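Putative alpha-ketoglutarate-dependent taurine dioxygenase (Burkholderia xenovorans, PDB 5HSX) probably acts as an iron(II)- and 2-oxoglutarate-dependent dioxygenase of the TfdA/TauD family, using an active site built on a cupin-type beta fold. Local coordinates at residues 31-36 against 48-53; 53-58 against 211-216; 148-153 against 284-289. All blocks are in the same frame, centred on the assembly; numbering follows the deposited sequence.

Interaction 1: residues 31-36 against 48-53; sequences AEIHGV and AEIRAA
Ile33 and Val36 meet Ile50 and Ala53 where helix 44-57 lies against strand 31-34, the first strand of a beta-alpha-beta unit that the chain completes with strand 59-62. The contact is wholly apolar and buried, and it illustrates how few branches are needed to seat a helix on a sheet. Ile33 CD1 serves both helix residues, lying 4.2 Å from Ile50 CG2 and 4.2 Å from Ala53 CB. Ile50 in turn divides its work between two arms. With chi1 at -66°, CG2 is anti to the backbone N and is offered to Ile33, while the CG1 arm runs on to CD1 and meets Val36 CG1 tip to tip at 4.1 Å. The two isoleucine side chains cross obliquely. Ala53, one helical turn after Ile50, adds its methyl to the same surface. The closest approach of the backbones is between Ile33 CA and Ile50 CA, 7.9 Å apart.

Further out, Phe62 and Val60 of strand 59-62 flank Ile33, and Phe62 also touches Ile50, so the returning strand closes the unit. Val22 of strand 21-24 packs on Ala53, and Leu42 on Val36 where the chain heads toward the helix. Strand 31-34 itself is held by backbone hydrogen bonds to Phe61 and Thr23, one from each neighbouring strand. On its face turned from the helix, His34 NE2 donates to Glu32 OE1 at 3.0 Å, nearly straight at 166°, with the oxygen only 6° out of the imidazole plane.

Interaction 2: residues 53-58 against 211-216; sequences ALLKWR and PETGER
Arg58 and Glu215 form an end-on salt bridge in the tight part of this contact, between the first residue beyond helix 44-57 and a loop more than 150 residues later. Arg58 NH1 reaches Glu215 OE1 and Arg58 NH2 reaches Glu215 OE2, each at 2.9 Å. Both oxygens lie near the guanidinium plane, yet both nitrogens stand above the carboxylate plane, while the two flat groups are turned 28° from each other. Arg58 has left helical geometry with positive phi, and a bend in its side chain at chi2 (-50°) carries the guanidinium to the loop. Glu215 OE1 is gripped further: Thr213 OG1 donates to it at 2.7 Å from the opposite face to Arg58 NH1, and water 1 bonds to OE1 and to the carbonyl Leu55 O, the latter at 2.7 Å. Three donors on one oxygen should fix the rotation of the carboxylate and probably stabilise its charge. Val156 of helix 155-161 packs against both partners of the bridge. Leu55 belongs to this packed part too, its CD1 resting 4.2 Å from Thr213 CG2.

The side formed by Glu212 and Thr213 is the more open one. Leu55 crosses Glu212 at about a right angle, with Leu55 CD1 3.7 Å from Glu212 OE1. The Glu212 carboxylate only brushes the leucine methyls; its salt bridges are to Arg269 and Arg51.

Thr213 OG1 also accepts from Glu215 N at 3.2 Å, an ST turn set in the connection of a beta-hairpin between strands 200-209 and 216-218.

Interaction 3: residues 148-153 against 284-289; sequences GDTQWT and FDRQLY. With GOL (glycerol), chain V; EDO (1,2-ethanediol), chain O.
Arg286 and Gly148 make the one direct hydrogen bond of this contact, and it is weak: Arg286 NH2 meets the carbonyl Gly148 O at 3.1 Å with a bent angle of 126°. Gly148, without a side chain, lets the arginine pass close, and Gly148 CA lies 4.1 Å from Arg286 NE. Arg286 NE donates to water 2 at 3.0 Å. The arginine runs extended from CG to NE, which brings its guanidinium to Gly148 and the glycerol.

Most of the polar bonding goes through that glycerol, probably from the crystallisation liquor. Its O2 takes a bond of 2.6 Å from Arg286 NH1 and a weak one from NH2, while Thr150 OG1 donates to O1 at 2.8 Å and is also bonded to Trp258 NE1. The strands belong to the two sheets of the double-stranded beta-helix of this superfamily. In TauD-like relatives a threonine and an arginine so placed bind the distal carboxylate of 2-oxoglutarate, and the glycerol is consistent with that pocket; the sodium ion bound by His123, Asp125, His273 and Asn323, probably in the place of the iron, lies about 8 Å from the Thr150 side chain.

Leu288 CD1 packs on a face of the guanidinium, 3.5 Å above its centre; Trp258 makes a cation-pi contact with it. Thr150 CG2 sits over the rim of one face of Trp152, whose ring meets the metal ligand His273.

How the interactions relate
Interactions 1 and 2 come in series on one helix, 44-57, sharing Ala53, with centres 14 Å apart. They also touch: Arg51 of the first forms a salt bridge with Glu212 of the second, and Ala31 packs on Trp57. Together they clamp the helix between the seven-stranded mixed sheet and the loop joining strands 200-209 and 216-218. Interaction 3 lies about 21 Å from interaction 1 and 24 Å from interaction 2, centre to centre, and on the opposite side of the chain's centre from the latter. Strands 31-34 and 287-293 nevertheless belong to the same sheet. Segments of interactions 2 and 3 alternate along the chain, building surface contact and probable cosubstrate pocket from interleaved parts.

Interaction 1: residues 31-36 against 48-53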
loop_
_atom_site.group_PDB
_atom_site.type_symbol
_atom_site.label_atom_id
_atom_site.label_comp_id
_atom_site.label_asym_id
_atom_site.label_seq_id
_atom_site.Cartn_x
_atom_site.Cartn_y
_atom_site.Cartn_z
ATOM N N ALA B 31 -8.457 12.169 0.470
ATOM C CA ALA B 31 -9.595 12.645 -0.301
ATOM C C ALA B 31 -9.101 13.551 -1.417
ATOM O O ALA B 31 -8.149 14.318 -1.232
ATOM C CB ALA B 31 -10.598 13.398 0.589
ATOM N N GLU B 32 -9.740 13.451 -2.579
ATOM C CA GLU B 32 -9.500 14.395 -3.660
ATOM C C GLU B 32 -10.404 15.602 -3.475
ATOM O O GLU B 32 -11.555 15.471 -3.050
ATOM C CB GLU B 32 -9.758 13.759 -5.031
ATOM C CG GLU B 32 -8.817 12.626 -5.368
ATOM C CD GLU B 32 -8.762 12.335 -6.861
ATOM O OE1 GLU B 32 -9.563 12.929 -7.615
ATOM O OE2 GLU B 32 -7.910 11.521 -7.277
ATOM N N ILE B 33 -9.869 16.782 -3.778
ATOM C CA ILE B 33 -10.638 18.016 -3.813
ATOM C C ILE B 33 -10.687 18.494 -5.256
ATOM O O ILE B 33 -9.654 18.545 -5.936
ATOM C CB ILE B 33 -10.035 19.091 -2.890
ATOM C CG1 ILE B 33 -10.025 18.590 -1.439
ATOM C CG2 ILE B 33 -10.815 20.396 -3.022
ATOM C CD1 ILE B 33 -9.377 19.540 -0.456
ATOM N N HIS B 34 -11.887 18.809 -5.730
ATOM C CA HIS B 34 -12.080 19.427 -7.030
ATOM C C HIS B 34 -12.896 20.702 -6.862
ATOM O O HIS B 34 -13.536 20.925 -5.830
ATOM C CB HIS B 34 -12.764 18.463 -8.013
ATOM C CG HIS B 34 -11.897 17.313 -8.432
ATOM N ND1 HIS B 34 -11.208 17.295 -9.626
ATOM C CD2 HIS B 34 -11.601 16.146 -7.812
ATOM C CE1 HIS B 34 -10.530 16.165 -9.725
ATOM N NE2 HIS B 34 -10.751 15.450 -8.637
ATOM N N GLY B 35 -12.847 21.551 -7.888
ATOM C CA GLY B 35 -13.569 22.809 -7.889
ATOM C C GLY B 35 -12.781 24.008 -7.409
ATOM O O GLY B 35 -13.381 25.062 -7.164
ATOM N N VAL B 36 -11.465 23.885 -7.266
ATOM C CA VAL B 36 -10.615 24.966 -6.787
ATOM C C VAL B 36 -9.509 25.187 -7.810
ATOM O O VAL B 36 -8.911 24.223 -8.295
ATOM C CB VAL B 36 -10.012 24.653 -5.400
ATOM C CG1 VAL B 36 -9.604 25.931 -4.695
ATOM C CG2 VAL B 36 -10.990 23.861 -4.550
ATOM N N ALA B 48 -11.402 27.715 4.311
ATOM C CA ALA B 48 -11.915 27.001 5.473
ATOM C C ALA B 48 -12.384 25.601 5.092
ATOM O O ALA B 48 -12.221 24.652 5.867
ATOM C CB ALA B 48 -13.047 27.792 6.127
ATOM N N GLU B 49 -12.974 25.452 3.902
ATOM C CA GLU B 49 -13.447 24.134 3.484
ATOM C C GLU B 49 -12.288 23.188 3.222
ATOM O O GLU B 49 -12.355 22.006 3.579
ATOM C CB GLU B 49 -14.321 24.246 2.235
ATOM C CG GLU B 49 -15.681 24.858 2.510
ATOM C CD GLU B 49 -16.474 25.119 1.243
ATOM O OE1 GLU B 49 -17.713 25.254 1.335
ATOM O OE2 GLU B 49 -15.862 25.196 0.160
ATOM N N ILE B 50 -11.229 23.684 2.572
ATOM C CA ILE B 50 -10.044 22.859 2.346
ATOM C C ILE B 50 -9.422 22.457 3.676
ATOM O O ILE B 50 -9.052 21.293 3.882
ATOM C CB ILE B 50 -9.038 23.609 1.452
ATOM C CG1 ILE B 50 -9.618 23.802 0.050
ATOM C CG2 ILE B 50 -7.702 22.873 1.393
ATOM C CD1 ILE B 50 -8.771 24.695 -0.841
ATOM N N ARG B 51 -9.333 23.407 4.613
ATOM C CA ARG B 51 -8.733 23.111 5.911
ATOM C C ARG B 51 -9.530 22.050 6.653
ATOM O O ARG B 51 -8.955 21.150 7.273
ATOM C CB ARG B 51 -8.626 24.383 6.764
ATOM C CG ARG B 51 -7.696 24.179 7.960
ATOM C CD ARG B 51 -7.635 25.376 8.933
ATOM N NE ARG B 51 -6.555 25.132 9.885
ATOM C CZ ARG B 51 -5.313 25.579 9.731
ATOM N NH1 ARG B 51 -4.999 26.341 8.682
ATOM N NH2 ARG B 51 -4.384 25.267 10.623
ATOM N N ALA B 52 -10.861 22.139 6.598
ATOM C CA ALA B 52 -11.695 21.159 7.282
ATOM C C ALA B 52 -11.566 19.782 6.643
ATOM O O ALA B 52 -11.547 18.763 7.343
ATOM C CB ALA B 52 -13.150 21.626 7.272
ATOM N N ALA B 53 -11.496 19.734 5.311
ATOM C CA ALA B 53 -11.297 18.462 4.625
ATOM C C ALA B 53 -9.946 17.859 4.982
ATOM O O ALA B 53 -9.827 16.641 5.150
ATOM C CB ALA B 53 -11.415 18.664 3.114
#

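Interaction 2: residues 53-58 against 211-216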
loop_
_atom_site.group_PDB
_atom_site.type_symbol
_atom_site.label_atom_id
_atom_site.label_comp_id
_atom_site.label_asym_id
_atom_site.label_seq_id
_atom_site.Cartn_x
_atom_site.Cartn_y
_atom_site.Cartn_z
ATOM N N ALA B 53 -11.496 19.734 5.311
ATOM C CA ALA B 53 -11.297 18.462 4.625
ATOM C C ALA B 53 -9.946 17.859 4.982
ATOM O O ALA B 53 -9.827 16.641 5.150
ATOM C CB ALA B 53 -11.415 18.664 3.114
ATOM N N LEU B 54 -8.923 18.702 5.117
ATOM C CA LEU B 54 -7.601 18.225 5.509
ATOM C C LEU B 54 -7.617 17.654 6.922
ATOM O O LEU B 54 -7.080 16.571 7.172
ATOM C CB LEU B 54 -6.582 19.359 5.392
ATOM C CG LEU B 54 -5.175 19.113 5.937
ATOM C CD1 LEU B 54 -4.429 18.055 5.107
ATOM C CD2 LEU B 54 -4.406 20.437 5.987
ATOM N N LEU B 55 -8.222 18.373 7.870
ATOM C CA LEU B 55 -8.285 17.846 9.230
ATOM C C LEU B 55 -9.055 16.533 9.276
ATOM O O LEU B 55 -8.697 15.627 10.040
ATOM C CB LEU B 55 -8.923 18.873 10.170
ATOM C CG LEU B 55 -8.145 20.175 10.372
ATOM C CD1 LEU B 55 -8.778 20.986 11.485
ATOM C CD2 LEU B 55 -6.674 19.909 10.658
ATOM N N LYS B 56 -10.080 16.393 8.438
ATOM C CA LYS B 56 -10.935 15.212 8.495
ATOM C C LYS B 56 -10.311 14.009 7.794
ATOM O O LYS B 56 -10.407 12.877 8.288
ATOM C CB LYS B 56 -12.288 15.531 7.868
ATOM C CG LYS B 56 -13.252 14.355 7.829
ATOM C CD LYS B 56 -14.560 14.798 7.187
ATOM C CE LYS B 56 -15.585 13.689 7.137
ATOM N NZ LYS B 56 -16.824 14.207 6.502
ATOM N N TRP B 57 -9.683 14.226 6.644
ATOM C CA TRP B 57 -9.177 13.127 5.827
ATOM C C TRP B 57 -7.662 12.963 5.901
ATOM O O TRP B 57 -7.124 12.036 5.277
ATOM C CB TRP B 57 -9.642 13.314 4.372
ATOM C CG TRP B 57 -11.129 13.054 4.266
ATOM C CD1 TRP B 57 -12.130 13.978 4.111
ATOM C CD2 TRP B 57 -11.776 11.778 4.379
ATOM N NE1 TRP B 57 -13.355 13.345 4.093
ATOM C CE2 TRP B 57 -13.165 11.998 4.263
ATOM C CE3 TRP B 57 -11.310 10.467 4.547
ATOM C CZ2 TRP B 57 -14.098 10.957 4.322
ATOM C CZ3 TRP B 57 -12.234 9.430 4.602
ATOM C CH2 TRP B 57 -13.615 9.684 4.489
ATOM N N ARG B 58 -6.970 13.836 6.648
ATOM C CA ARG B 58 -5.544 13.730 6.977
ATOM C C ARG B 58 -4.620 14.126 5.830
ATOM O O ARG B 58 -3.565 14.726 6.069
ATOM C CB ARG B 58 -5.156 12.323 7.434
ATOM C CG ARG B 58 -6.088 11.662 8.436
ATOM C CD ARG B 58 -6.401 12.553 9.619
ATOM N NE ARG B 58 -7.390 11.890 10.464
ATOM C CZ ARG B 58 -7.781 12.331 11.654
ATOM N NH1 ARG B 58 -7.259 13.436 12.165
ATOM N NH2 ARG B 58 -8.694 11.653 12.335
ATOM N N PRO B 211 -3.766 19.627 18.102
ATOM C CA PRO B 211 -4.145 20.936 18.666
ATOM C C PRO B 211 -5.416 21.545 18.082
ATOM O O PRO B 211 -5.942 22.494 18.677
ATOM C CB PRO B 211 -2.925 21.821 18.368
ATOM C CG PRO B 211 -2.262 21.181 17.219
ATOM C CD PRO B 211 -2.496 19.690 17.354
ATOM N N GLU B 212 -5.921 21.061 16.950
ATOM C CA GLU B 212 -7.160 21.595 16.397
ATOM C C GLU B 212 -8.357 20.673 16.595
ATOM O O GLU B 212 -9.481 21.157 16.724
ATOM C CB GLU B 212 -7.002 21.897 14.903
ATOM C CG GLU B 212 -6.018 23.014 14.593
ATOM C CD GLU B 212 -5.996 23.385 13.115
ATOM O OE1 GLU B 212 -6.982 23.973 12.617
ATOM O OE2 GLU B 212 -4.990 23.078 12.446
ATOM N N THR B 213 -8.157 19.356 16.618
ATOM C CA THR B 213 -9.277 18.436 16.749
ATOM C C THR B 213 -9.364 17.767 18.110
ATOM O O THR B 213 -10.417 17.206 18.437
ATOM C CB THR B 213 -9.200 17.328 15.688
ATOM O OG1 THR B 213 -8.108 16.460 16.009
ATOM C CG2 THR B 213 -8.989 17.919 14.293
ATOM N N GLY B 214 -8.292 17.800 18.901
ATOM C CA GLY B 214 -8.269 17.108 20.169
ATOM C C GLY B 214 -8.070 15.613 20.064
ATOM O O GLY B 214 -8.043 14.936 21.100
ATOM N N GLU B 215 -7.931 15.075 18.853
ATOM C CA GLU B 215 -7.703 13.649 18.684
ATOM C C GLU B 215 -6.292 13.276 19.124
ATOM O O GLU B 215 -5.386 14.107 19.172
ATOM C CB GLU B 215 -7.914 13.240 17.227
ATOM C CG GLU B 215 -9.322 13.486 16.700
ATOM C CD GLU B 215 -9.383 13.486 15.185
ATOM O OE1 GLU B 215 -8.682 14.306 14.552
ATOM O OE2 GLU B 215 -10.119 12.650 14.617
ATOM N N ARG B 216 -6.114 12.000 19.447
ATOM C CA ARG B 216 -4.810 11.465 19.819
ATOM C C ARG B 216 -4.208 10.706 18.648
ATOM O O ARG B 216 -4.853 9.817 18.081
ATOM C CB ARG B 216 -4.936 10.551 21.035
ATOM C CG ARG B 216 -5.320 11.347 22.271
ATOM C CD ARG B 216 -5.568 10.458 23.449
ATOM N NE ARG B 216 -5.988 11.257 24.599
ATOM C CZ ARG B 216 -6.128 10.768 25.826
ATOM N NH1 ARG B 216 -5.877 9.483 26.053
ATOM N NH2 ARG B 216 -6.519 11.567 26.818
HETATM O O HOH W 1 -10.245 14.837 12.120
#

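Interaction 3: residues 148-153 against 284-289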
loop_
_atom_site.group_PDB
_atom_site.type_symbol
_atom_site.label_atom_id
_atom_site.label_comp_id
_atom_site.label_asym_id
_atom_site.label_seq_id
_atom_site.Cartn_x
_atom_site.Cartn_y
_atom_site.Cartn_z
ATOM N N GLY B 148 6.751 5.524 -8.553
ATOM C CA GLY B 148 6.856 6.719 -7.743
ATOM C C GLY B 148 5.656 7.065 -6.888
ATOM O O GLY B 148 5.538 8.223 -6.472
ATOM N N ASP B 149 4.757 6.115 -6.623
ATOM C CA ASP B 149 3.595 6.395 -5.787
ATOM C C ASP B 149 4.028 6.732 -4.360
ATOM O O ASP B 149 5.057 6.261 -3.876
ATOM C CB ASP B 149 2.642 5.192 -5.748
ATOM C CG ASP B 149 1.974 4.892 -7.093
ATOM O OD1 ASP B 149 2.239 5.577 -8.112
ATOM O OD2 ASP B 149 1.186 3.923 -7.119
ATOM N N THR B 150 3.218 7.548 -3.683
ATOM C CA THR B 150 3.421 7.903 -2.283
ATOM C C THR B 150 2.292 7.305 -1.453
ATOM O O THR B 150 1.158 7.174 -1.926
ATOM C CB THR B 150 3.457 9.436 -2.095
ATOM O OG1 THR B 150 4.418 10.012 -2.991
ATOM C CG2 THR B 150 3.827 9.811 -0.659
ATOM N N GLN B 151 2.599 6.937 -0.208
ATOM C CA GLN B 151 1.579 6.435 0.701
ATOM C C GLN B 151 1.581 7.235 1.996
ATOM O O GLN B 151 2.614 7.751 2.432
ATOM C CB GLN B 151 1.771 4.952 1.035
ATOM C CG GLN B 151 1.896 4.048 -0.200
ATOM C CD GLN B 151 1.708 2.586 0.137
ATOM O OE1 GLN B 151 0.788 2.225 0.864
ATOM N NE2 GLN B 151 2.578 1.727 -0.408
ATOM N N TRP B 152 0.405 7.307 2.615
ATOM C CA TRP B 152 0.227 7.915 3.923
ATOM C C TRP B 152 -0.501 6.940 4.841
ATOM O O TRP B 152 -1.286 6.103 4.386
ATOM C CB TRP B 152 -0.594 9.230 3.852
ATOM C CG TRP B 152 0.128 10.410 3.248
ATOM C CD1 TRP B 152 0.686 11.467 3.921
ATOM C CD2 TRP B 152 0.340 10.663 1.857
ATOM N NE1 TRP B 152 1.245 12.353 3.031
ATOM C CE2 TRP B 152 1.044 11.884 1.757
ATOM C CE3 TRP B 152 0.004 9.978 0.686
ATOM C CZ2 TRP B 152 1.418 12.433 0.527
ATOM C CZ3 TRP B 152 0.386 10.524 -0.540
ATOM C CH2 TRP B 152 1.078 11.737 -0.605
ATOM N N THR B 153 -0.276 7.081 6.144
ATOM C CA THR B 153 -1.027 6.295 7.105
ATOM C C THR B 153 -1.615 7.214 8.166
ATOM O O THR B 153 -1.053 8.262 8.481
ATOM C CB THR B 153 -0.169 5.208 7.739
ATOM O OG1 THR B 153 -0.995 4.406 8.589
ATOM C CG2 THR B 153 1.014 5.817 8.536
ATOM N N PHE B 284 12.743 7.137 -15.787
ATOM C CA PHE B 284 11.984 8.374 -15.888
ATOM C C PHE B 284 12.513 9.456 -14.951
ATOM O O PHE B 284 12.913 9.181 -13.816
ATOM C CB PHE B 284 10.512 8.123 -15.563
ATOM C CG PHE B 284 9.882 7.015 -16.354
ATOM C CD1 PHE B 284 9.300 5.932 -15.706
ATOM C CD2 PHE B 284 9.849 7.062 -17.736
ATOM C CE1 PHE B 284 8.704 4.911 -16.425
ATOM C CE2 PHE B 284 9.261 6.038 -18.469
ATOM C CZ PHE B 284 8.687 4.962 -17.811
ATOM N N ASP B 285 12.476 10.698 -15.423
ATOM C CA ASP B 285 12.791 11.838 -14.578
ATOM C C ASP B 285 11.602 12.165 -13.683
ATOM O O ASP B 285 10.448 11.895 -14.026
ATOM C CB ASP B 285 13.166 13.052 -15.425
ATOM C CG ASP B 285 14.562 12.949 -16.002
ATOM O OD1 ASP B 285 15.065 11.815 -16.151
ATOM O OD2 ASP B 285 15.160 14.003 -16.305
ATOM N N ARG B 286 11.894 12.752 -12.525
ATOM C CA ARG B 286 10.862 13.036 -11.533
ATOM C C ARG B 286 11.250 14.303 -10.791
ATOM O O ARG B 286 12.312 14.348 -10.163
ATOM C CB ARG B 286 10.702 11.860 -10.566
ATOM C CG ARG B 286 9.527 11.958 -9.601
ATOM C CD ARG B 286 9.391 10.658 -8.820
ATOM N NE ARG B 286 8.223 10.594 -7.942
ATOM C CZ ARG B 286 8.251 10.900 -6.647
ATOM N NH1 ARG B 286 9.386 11.309 -6.091
ATOM N NH2 ARG B 286 7.154 10.803 -5.908
ATOM N N GLN B 287 10.400 15.327 -10.865
ATOM C CA GLN B 287 10.670 16.613 -10.230
ATOM C C GLN B 287 9.419 17.075 -9.507
ATOM O O GLN B 287 8.374 17.273 -10.137
ATOM C CB GLN B 287 11.109 17.666 -11.252
ATOM C CG GLN B 287 11.352 19.049 -10.635
ATOM C CD GLN B 287 12.613 19.107 -9.787
ATOM O OE1 GLN B 287 13.714 18.858 -10.274
ATOM N NE2 GLN B 287 12.459 19.446 -8.515
ATOM N N LEU B 288 9.527 17.245 -8.195
ATOM C CA LEU B 288 8.457 17.805 -7.388
ATOM C C LEU B 288 9.020 18.964 -6.582
ATOM O O LEU B 288 10.237 19.136 -6.469
ATOM C CB LEU B 288 7.837 16.751 -6.456
ATOM C CG LEU B 288 7.210 15.510 -7.107
ATOM C CD1 LEU B 288 8.239 14.404 -7.289
ATOM C CD2 LEU B 288 6.017 15.010 -6.284
ATOM N N TYR B 289 8.118 19.772 -6.028
ATOM C CA TYR B 289 8.502 20.874 -5.156
ATOM C C TYR B 289 7.601 20.862 -3.938
ATOM O O TYR B 289 6.409 20.557 -4.047
ATOM C CB TYR B 289 8.412 22.229 -5.869
ATOM C CG TYR B 289 9.365 22.331 -7.026
ATOM C CD1 TYR B 289 10.702 22.666 -6.826
ATOM C CD2 TYR B 289 8.937 22.067 -8.320
ATOM C CE1 TYR B 289 11.592 22.744 -7.903
ATOM C CE2 TYR B 289 9.809 22.146 -9.392
ATOM C CZ TYR B 289 11.129 22.484 -9.176
ATOM O OH TYR B 289 11.982 22.557 -10.249
HETATM C C1 GOL V . 8.118 11.434 -1.736
HETATM O O1 GOL V . 6.799 11.200 -2.169
HETATM C C2 GOL V . 9.057 11.425 -2.930
HETATM O O2 GOL V . 8.578 12.357 -3.866
HETATM C C3 GOL V . 10.471 11.793 -2.500
HETATM O O3 GOL V . 11.384 10.894 -3.089
HETATM C C1 EDO O . 5.658 1.671 -4.117
HETATM O O1 EDO O . 6.828 2.500 -4.087
HETATM C C2 EDO O . 4.528 2.327 -3.327
HETATM O O2 EDO O . 4.922 2.465 -1.955
HETATM O O HOH W 2 5.756 9.741 -9.400
#